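Local coordinates for catalase-3 (Neurospora crassa, PDB 4AJ9) that catalyses the haem-dependent breakdown of hydrogen peroxide to water and dioxygen, as a large-subunit catalase assembled from four copies of one chain, at the interface of chains A and B and the interface of chains A and C. Sequence-based numbering; all coordinates share one arbitrary frame. Chains: chain A/B/C, Catalase-3.

Contact 1: the interface of chains A and B. Residues chain A 408-410, 414-415; chain B 17, 25.
The ring of B:Phe17 lies against the backbone of A:Gly415, whose CA sits over one face of the ring, offset toward the rim and 3.4 Å from CZ. This is a loop-to-loop contact in the catalase fold, where long segments of neighbouring subunits wrap round one another. With no side chain on A:Gly415, the aromatic face comes directly onto the main chain, and a flat, wide phenylalanine suits such a surface. With CG of B:Phe17 anti to its carbonyl carbon (chi1 -77°), the ring lies against A:Gly415 while the backbone of the same residue pairs with A:Ala408. A:Val414 crosses it at about a right angle, CG1 reaching CE1 at 3.9 Å. The small methyl of A:Ala410 touches both CD1 of the phenylalanine and, at 3.7 Å, CB of B:Asn25. Further out, A:Ala408 and B:Phe17 form a parallel beta bridge, and the carbonyl O of A:Gln409 approaches CD1 of the ring at 3.5 Å. At the polar rim the amide ND2 of B:Asn25 donates a nearly straight hydrogen bond (165° at H) to A:Gly415 O at 2.9 Å. The acceptor lies close to the asparagine's amide plane, while the donor stands 24° from the glycine carbonyl plane.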
loop_
_atom_site.group_PDB
_atom_site.type_symbol
_atom_site.label_atom_id
_atom_site.label_comp_id
_atom_site.label_asym_id
_atom_site.label_seq_id
_atom_site.Cartn_x
_atom_site.Cartn_y
_atom_site.Cartn_z
ATOM N N ALA A 408 -18.800 20.806 -16.883
ATOM C CA ALA A 408 -18.421 22.112 -17.400
ATOM C C ALA A 408 -17.566 22.918 -16.423
ATOM O O ALA A 408 -17.602 22.702 -15.211
ATOM C CB ALA A 408 -19.662 22.898 -17.775
ATOM N N GLN A 409 -16.804 23.857 -16.967
ATOM C CA GLN A 409 -15.977 24.736 -16.156
ATOM C C GLN A 409 -16.820 25.695 -15.307
ATOM O O GLN A 409 -17.811 26.244 -15.785
ATOM C CB GLN A 409 -15.031 25.530 -17.061
ATOM C CG GLN A 409 -14.119 24.647 -17.905
ATOM C CD GLN A 409 -13.145 23.835 -17.066
ATOM O OE1 GLN A 409 -12.351 24.390 -16.302
ATOM N NE2 GLN A 409 -13.196 22.517 -17.210
ATOM N N ALA A 410 -16.415 25.902 -14.057
ATOM C CA ALA A 410 -17.058 26.889 -13.189
ATOM C C ALA A 410 -16.031 27.901 -12.676
ATOM O O ALA A 410 -14.891 27.540 -12.358
ATOM C CB ALA A 410 -17.758 26.201 -12.022
ATOM N N VAL A 414 -19.502 32.143 -13.549
ATOM C CA VAL A 414 -20.347 31.049 -14.021
ATOM C C VAL A 414 -20.303 29.827 -13.094
ATOM O O VAL A 414 -19.231 29.353 -12.737
ATOM C CB VAL A 414 -19.960 30.609 -15.452
ATOM C CG1 VAL A 414 -20.882 29.497 -15.928
ATOM C CG2 VAL A 414 -20.017 31.797 -16.410
ATOM N N GLY A 415 -21.474 29.328 -12.712
ATOM C CA GLY A 415 -21.575 28.104 -11.938
ATOM C C GLY A 415 -20.957 28.137 -10.551
ATOM O O GLY A 415 -20.545 27.099 -10.042
ATOM N N PHE B 17 -21.577 20.925 -13.468
ATOM C CA PHE B 17 -20.326 21.668 -13.364
ATOM C C PHE B 17 -19.244 20.801 -12.736
ATOM O O PHE B 17 -19.525 19.974 -11.867
ATOM C CB PHE B 17 -20.502 22.933 -12.510
ATOM C CG PHE B 17 -21.189 24.062 -13.232
ATOM C CD1 PHE B 17 -20.526 24.769 -14.217
ATOM C CD2 PHE B 17 -22.493 24.407 -12.925
ATOM C CE1 PHE B 17 -21.145 25.796 -14.880
ATOM C CE2 PHE B 17 -23.123 25.431 -13.591
ATOM C CZ PHE B 17 -22.448 26.126 -14.571
ATOM N N ASN B 25 -17.752 23.550 -6.874
ATOM C CA ASN B 25 -17.558 23.733 -8.301
ATOM C C ASN B 25 -16.231 24.428 -8.601
ATOM O O ASN B 25 -15.804 25.311 -7.858
ATOM C CB ASN B 25 -18.728 24.522 -8.888
ATOM C CG ASN B 25 -20.016 23.708 -8.922
ATOM O OD1 ASN B 25 -20.047 22.549 -8.487
ATOM N ND2 ASN B 25 -21.084 24.310 -9.439
#

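Contact 2: the interface of chains A and C. Residues chain A 425-428; chain C 425-428, 430.
An intersubunit antiparallel beta ladder joins chains A and C of this catalase, made by strand 425-427 and the following glycine of each copy. A:Ser427 pairs with C:Ser427 at its middle, so the ladder is built from the same short segment in both chains and runs about a local two-fold axis. At one end the main-chain N of A:Ala426 donates to C:Gly428 O at 2.7 Å, almost in line with the carbonyl. Its twin, from C:Ala426 N to A:Gly428 O, is 2.8 Å long and similarly direct. The inner rungs are looser: C:Gly428 N reaches A:Ala426 O at 3.2 Å and 139° at the hydrogen, and the reciprocal bond is weak. Water 1 supports the first of these, lying 3.0 Å from A:Ala426 O and also meeting C:Gly428 N.

Small residues suit this close pairing. The methyl groups of A:Ala426 and C:Ala426 meet tip to tip, CB to CB at 3.8 Å, and CD2 of C:Leu430 adds an apolar neighbour to the A:Ala426 methyl at 4.1 Å. A:Gly428 and C:Gly428 take a positive phi, 114° in A:Gly428, a conformation that residues with side chains adopt with difficulty. CB of A:Thr425 rests 3.5 Å from C:Gly428 O, beside the outer bond. The ladder makes one small sheet of two chains, and so probably helps join A to C in the tetramer, here through main-chain hydrogen bonds.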
loop_
_atom_site.group_PDB
_atom_site.type_symbol
_atom_site.label_atom_id
_atom_site.label_comp_id
_atom_site.label_asym_id
_atom_site.label_seq_id
_atom_site.Cartn_x
_atom_site.Cartn_y
_atom_site.Cartn_z
ATOM N N THR A 425 -1.645 39.920 -5.676
ATOM C CA THR A 425 -0.525 40.074 -6.591
ATOM C C THR A 425 0.741 39.446 -6.045
ATOM O O THR A 425 0.852 39.186 -4.850
ATOM C CB THR A 425 -0.217 41.557 -6.867
ATOM O OG1 THR A 425 0.186 42.196 -5.644
ATOM C CG2 THR A 425 -1.427 42.259 -7.450
ATOM N N ALA A 426 1.695 39.210 -6.939
ATOM C CA ALA A 426 3.033 38.769 -6.563
ATOM C C ALA A 426 4.011 39.877 -6.935
ATOM O O ALA A 426 3.847 40.539 -7.963
ATOM C CB ALA A 426 3.391 37.478 -7.288
ATOM N N SER A 427 5.021 40.088 -6.102
ATOM C CA SER A 427 5.961 41.171 -6.341
ATOM C C SER A 427 7.318 40.926 -5.698
ATOM O O SER A 427 7.414 40.699 -4.493
ATOM C CB SER A 427 5.381 42.491 -5.830
ATOM O OG SER A 427 6.295 43.553 -6.036
ATOM N N GLY A 428 8.367 40.987 -6.504
ATOM C CA GLY A 428 9.710 40.817 -5.989
ATOM C C GLY A 428 10.373 39.558 -6.509
ATOM O O GLY A 428 9.862 38.883 -7.407
ATOM N N THR C 425 12.179 36.827 -10.823
ATOM C CA THR C 425 11.177 37.636 -10.135
ATOM C C THR C 425 9.771 37.206 -10.515
ATOM O O THR C 425 9.559 36.600 -11.567
ATOM C CB THR C 425 11.305 39.113 -10.521
ATOM O OG1 THR C 425 11.040 39.251 -11.923
ATOM C CG2 THR C 425 12.701 39.627 -10.214
ATOM N N ALA C 426 8.811 37.533 -9.653
ATOM C CA ALA C 426 7.400 37.355 -9.961
ATOM C C ALA C 426 6.744 38.722 -10.074
ATOM O O ALA C 426 7.021 39.621 -9.275
ATOM C CB ALA C 426 6.712 36.529 -8.892
ATOM N N SER C 427 5.877 38.880 -11.065
ATOM C CA SER C 427 5.194 40.149 -11.252
ATOM C C SER C 427 3.759 39.985 -11.730
ATOM O O SER C 427 3.484 39.279 -12.700
ATOM C CB SER C 427 5.967 41.037 -12.228
ATOM O OG SER C 427 5.459 42.358 -12.189
ATOM N N GLY C 428 2.843 40.646 -11.035
ATOM C CA GLY C 428 1.471 40.723 -11.489
ATOM C C GLY C 428 0.504 39.978 -10.601
ATOM O O GLY C 428 0.850 39.523 -9.509
ATOM N N LEU C 430 -2.143 37.122 -9.220
ATOM C CA LEU C 430 -2.252 35.668 -9.238
ATOM C C LEU C 430 -3.368 35.332 -10.224
ATOM O O LEU C 430 -4.446 35.921 -10.154
ATOM C CB LEU C 430 -2.567 35.130 -7.843
ATOM C CG LEU C 430 -1.629 35.600 -6.731
ATOM C CD1 LEU C 430 -1.917 34.845 -5.442
ATOM C CD2 LEU C 430 -0.181 35.430 -7.145
HETATM O O HOH W 1 2.948 43.073 -9.185
#

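Contact 3: the interface of chains A and B. Residues chain A 3, 10, 317-318, 322; chain B 390-392.
A:Met317 reaches across to B:Ile390 and B:Lys392, just where A:Glu10 and B:Ile390 form a parallel beta bridge between two catalase subunits. Its CB meets the branch methyl CG2 of B:Ile390 at 3.8 Å. CG, anti to the backbone N (chi1 175°), runs out over B:His391 O at 3.5 Å. SD then lies against CA of B:Lys392 at 3.7 Å, and the terminal CE touches the aliphatic part of the poorly ordered lysine chain. A flexible, polarisable thioether suits this uneven surface of backbone and methylene groups.

B:Ile390 wedges its two methyl ends among chain A groups, CD1 packing on CG of A:Glu322 at 3.9 Å as the side chains cross at about a right angle. The carboxylate OE2 of A:Glu322 accepts from two successive backbone amides, A:Met317 N at 2.8 Å on its syn side and A:Asn318 N on its anti side, both from the same face. Replacing A:Glu322 with alanine would probably leave both amides without this acceptor and open a gap beside CD1 of B:Ile390, leaving the loop at A:Met317 and A:Asn318 freer to move. Water 2 lies within hydrogen-bonding distance of A:Asn318 ND2 and A:Met317 O and 2.9 Å from B:His391 O, linking the chains.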
loop_
_atom_site.group_PDB
_atom_site.type_symbol
_atom_site.label_atom_id
_atom_site.label_comp_id
_atom_site.label_asym_id
_atom_site.label_seq_id
_atom_site.Cartn_x
_atom_site.Cartn_y
_atom_site.Cartn_z
ATOM N N ARG A 3 -26.020 12.717 11.383
ATOM C CA ARG A 3 -25.475 11.514 10.746
ATOM C C ARG A 3 -26.408 10.934 9.680
ATOM O O ARG A 3 -26.193 9.814 9.209
ATOM C CB ARG A 3 -25.200 10.426 11.795
ATOM C CG ARG A 3 -24.189 10.784 12.873
ATOM C CD ARG A 3 -23.505 9.523 13.414
ATOM N NE ARG A 3 -24.403 8.375 13.352
ATOM C CZ ARG A 3 -24.146 7.241 12.706
ATOM N NH1 ARG A 3 -22.989 7.057 12.074
ATOM N NH2 ARG A 3 -25.047 6.271 12.716
ATOM N N GLU A 10 -24.897 1.847 7.101
ATOM C CA GLU A 10 -24.921 1.172 8.386
ATOM C C GLU A 10 -25.344 -0.279 8.226
ATOM O O GLU A 10 -26.222 -0.599 7.424
ATOM C CB GLU A 10 -25.807 1.918 9.388
ATOM C CG GLU A 10 -25.065 3.117 9.992
ATOM C CD GLU A 10 -25.960 4.117 10.693
ATOM O OE1 GLU A 10 -27.143 3.810 10.966
ATOM O OE2 GLU A 10 -25.461 5.225 10.970
ATOM N N MET A 317 -21.157 5.990 15.399
ATOM C CA MET A 317 -21.613 4.620 15.616
ATOM C C MET A 317 -20.420 3.656 15.611
ATOM O O MET A 317 -20.385 2.699 16.377
ATOM C CB MET A 317 -22.614 4.222 14.531
ATOM C CG MET A 317 -23.060 2.759 14.596
ATOM S SD MET A 317 -24.426 2.404 13.453
ATOM C CE MET A 317 -25.782 3.250 14.279
ATOM N N ASN A 318 -19.451 3.919 14.738
ATOM C CA ASN A 318 -18.215 3.146 14.698
ATOM C C ASN A 318 -17.041 4.094 14.684
ATOM O O ASN A 318 -16.845 4.838 13.722
ATOM C CB ASN A 318 -18.157 2.232 13.471
ATOM C CG ASN A 318 -16.956 1.290 13.497
ATOM O OD1 ASN A 318 -15.915 1.566 12.888
ATOM N ND2 ASN A 318 -17.095 0.167 14.214
ATOM N N GLU A 322 -15.570 6.312 11.261
ATOM C CA GLU A 322 -15.868 7.734 11.299
ATOM C C GLU A 322 -14.682 8.541 11.818
ATOM O O GLU A 322 -13.996 9.220 11.050
ATOM C CB GLU A 322 -17.138 7.968 12.138
ATOM C CG GLU A 322 -18.367 7.324 11.485
ATOM C CD GLU A 322 -19.638 7.386 12.340
ATOM O OE1 GLU A 322 -20.159 8.496 12.571
ATOM O OE2 GLU A 322 -20.117 6.322 12.777
ATOM N N ILE B 390 -20.518 1.099 8.109
ATOM C CA ILE B 390 -20.509 1.499 9.504
ATOM C C ILE B 390 -21.296 0.461 10.285
ATOM O O ILE B 390 -22.513 0.369 10.153
ATOM C CB ILE B 390 -21.089 2.908 9.680
ATOM C CG1 ILE B 390 -20.170 3.932 9.004
ATOM C CG2 ILE B 390 -21.262 3.235 11.145
ATOM C CD1 ILE B 390 -20.696 5.350 9.035
ATOM N N HIS B 391 -20.591 -0.351 11.071
ATOM C CA HIS B 391 -21.232 -1.488 11.726
ATOM C C HIS B 391 -22.000 -1.051 12.944
ATOM O O HIS B 391 -21.522 -0.228 13.718
ATOM C CB HIS B 391 -20.206 -2.540 12.125
ATOM C CG HIS B 391 -19.586 -3.239 10.961
ATOM N ND1 HIS B 391 -18.580 -2.676 10.206
ATOM C CD2 HIS B 391 -19.840 -4.451 10.411
ATOM C CE1 HIS B 391 -18.232 -3.517 9.245
ATOM N NE2 HIS B 391 -18.982 -4.602 9.348
ATOM N N LYS B 392 -23.186 -1.617 13.123
ATOM C CA LYS B 392 -24.027 -1.221 14.245
ATOM C C LYS B 392 -23.771 -2.049 15.504
ATOM O O LYS B 392 -23.934 -1.552 16.612
ATOM C CB LYS B 392 -25.492 -1.303 13.841
ATOM C CG LYS B 392 -26.469 -0.780 14.865
ATOM C CD LYS B 392 -27.825 -0.576 14.207
ATOM C CE LYS B 392 -27.663 0.148 12.868
ATOM N NZ LYS B 392 -28.962 0.387 12.181
HETATM O O HOH W 2 -19.524 0.117 15.747
#

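Contact 1 and contact 3 belong to the same A-B interface, their centres about 34 Å apart, whereas contact 2 joins A to C about 27 Å from contact 1 and 49 Å from contact 3. No residue is shared, but A:Gly415 of contact 1 and A:Thr425 of contact 2 are close in sequence, so one stretch of chain A reaches two different partners. All three include beta pairing between chains; two-fold symmetry gives contacts 1 and 3 twins, whereas contact 2 straddles its axis. Contact 3 is centred about 20 Å from the active-site A:His65; the three probably serve tetramer assembly rather than touching peroxide directly.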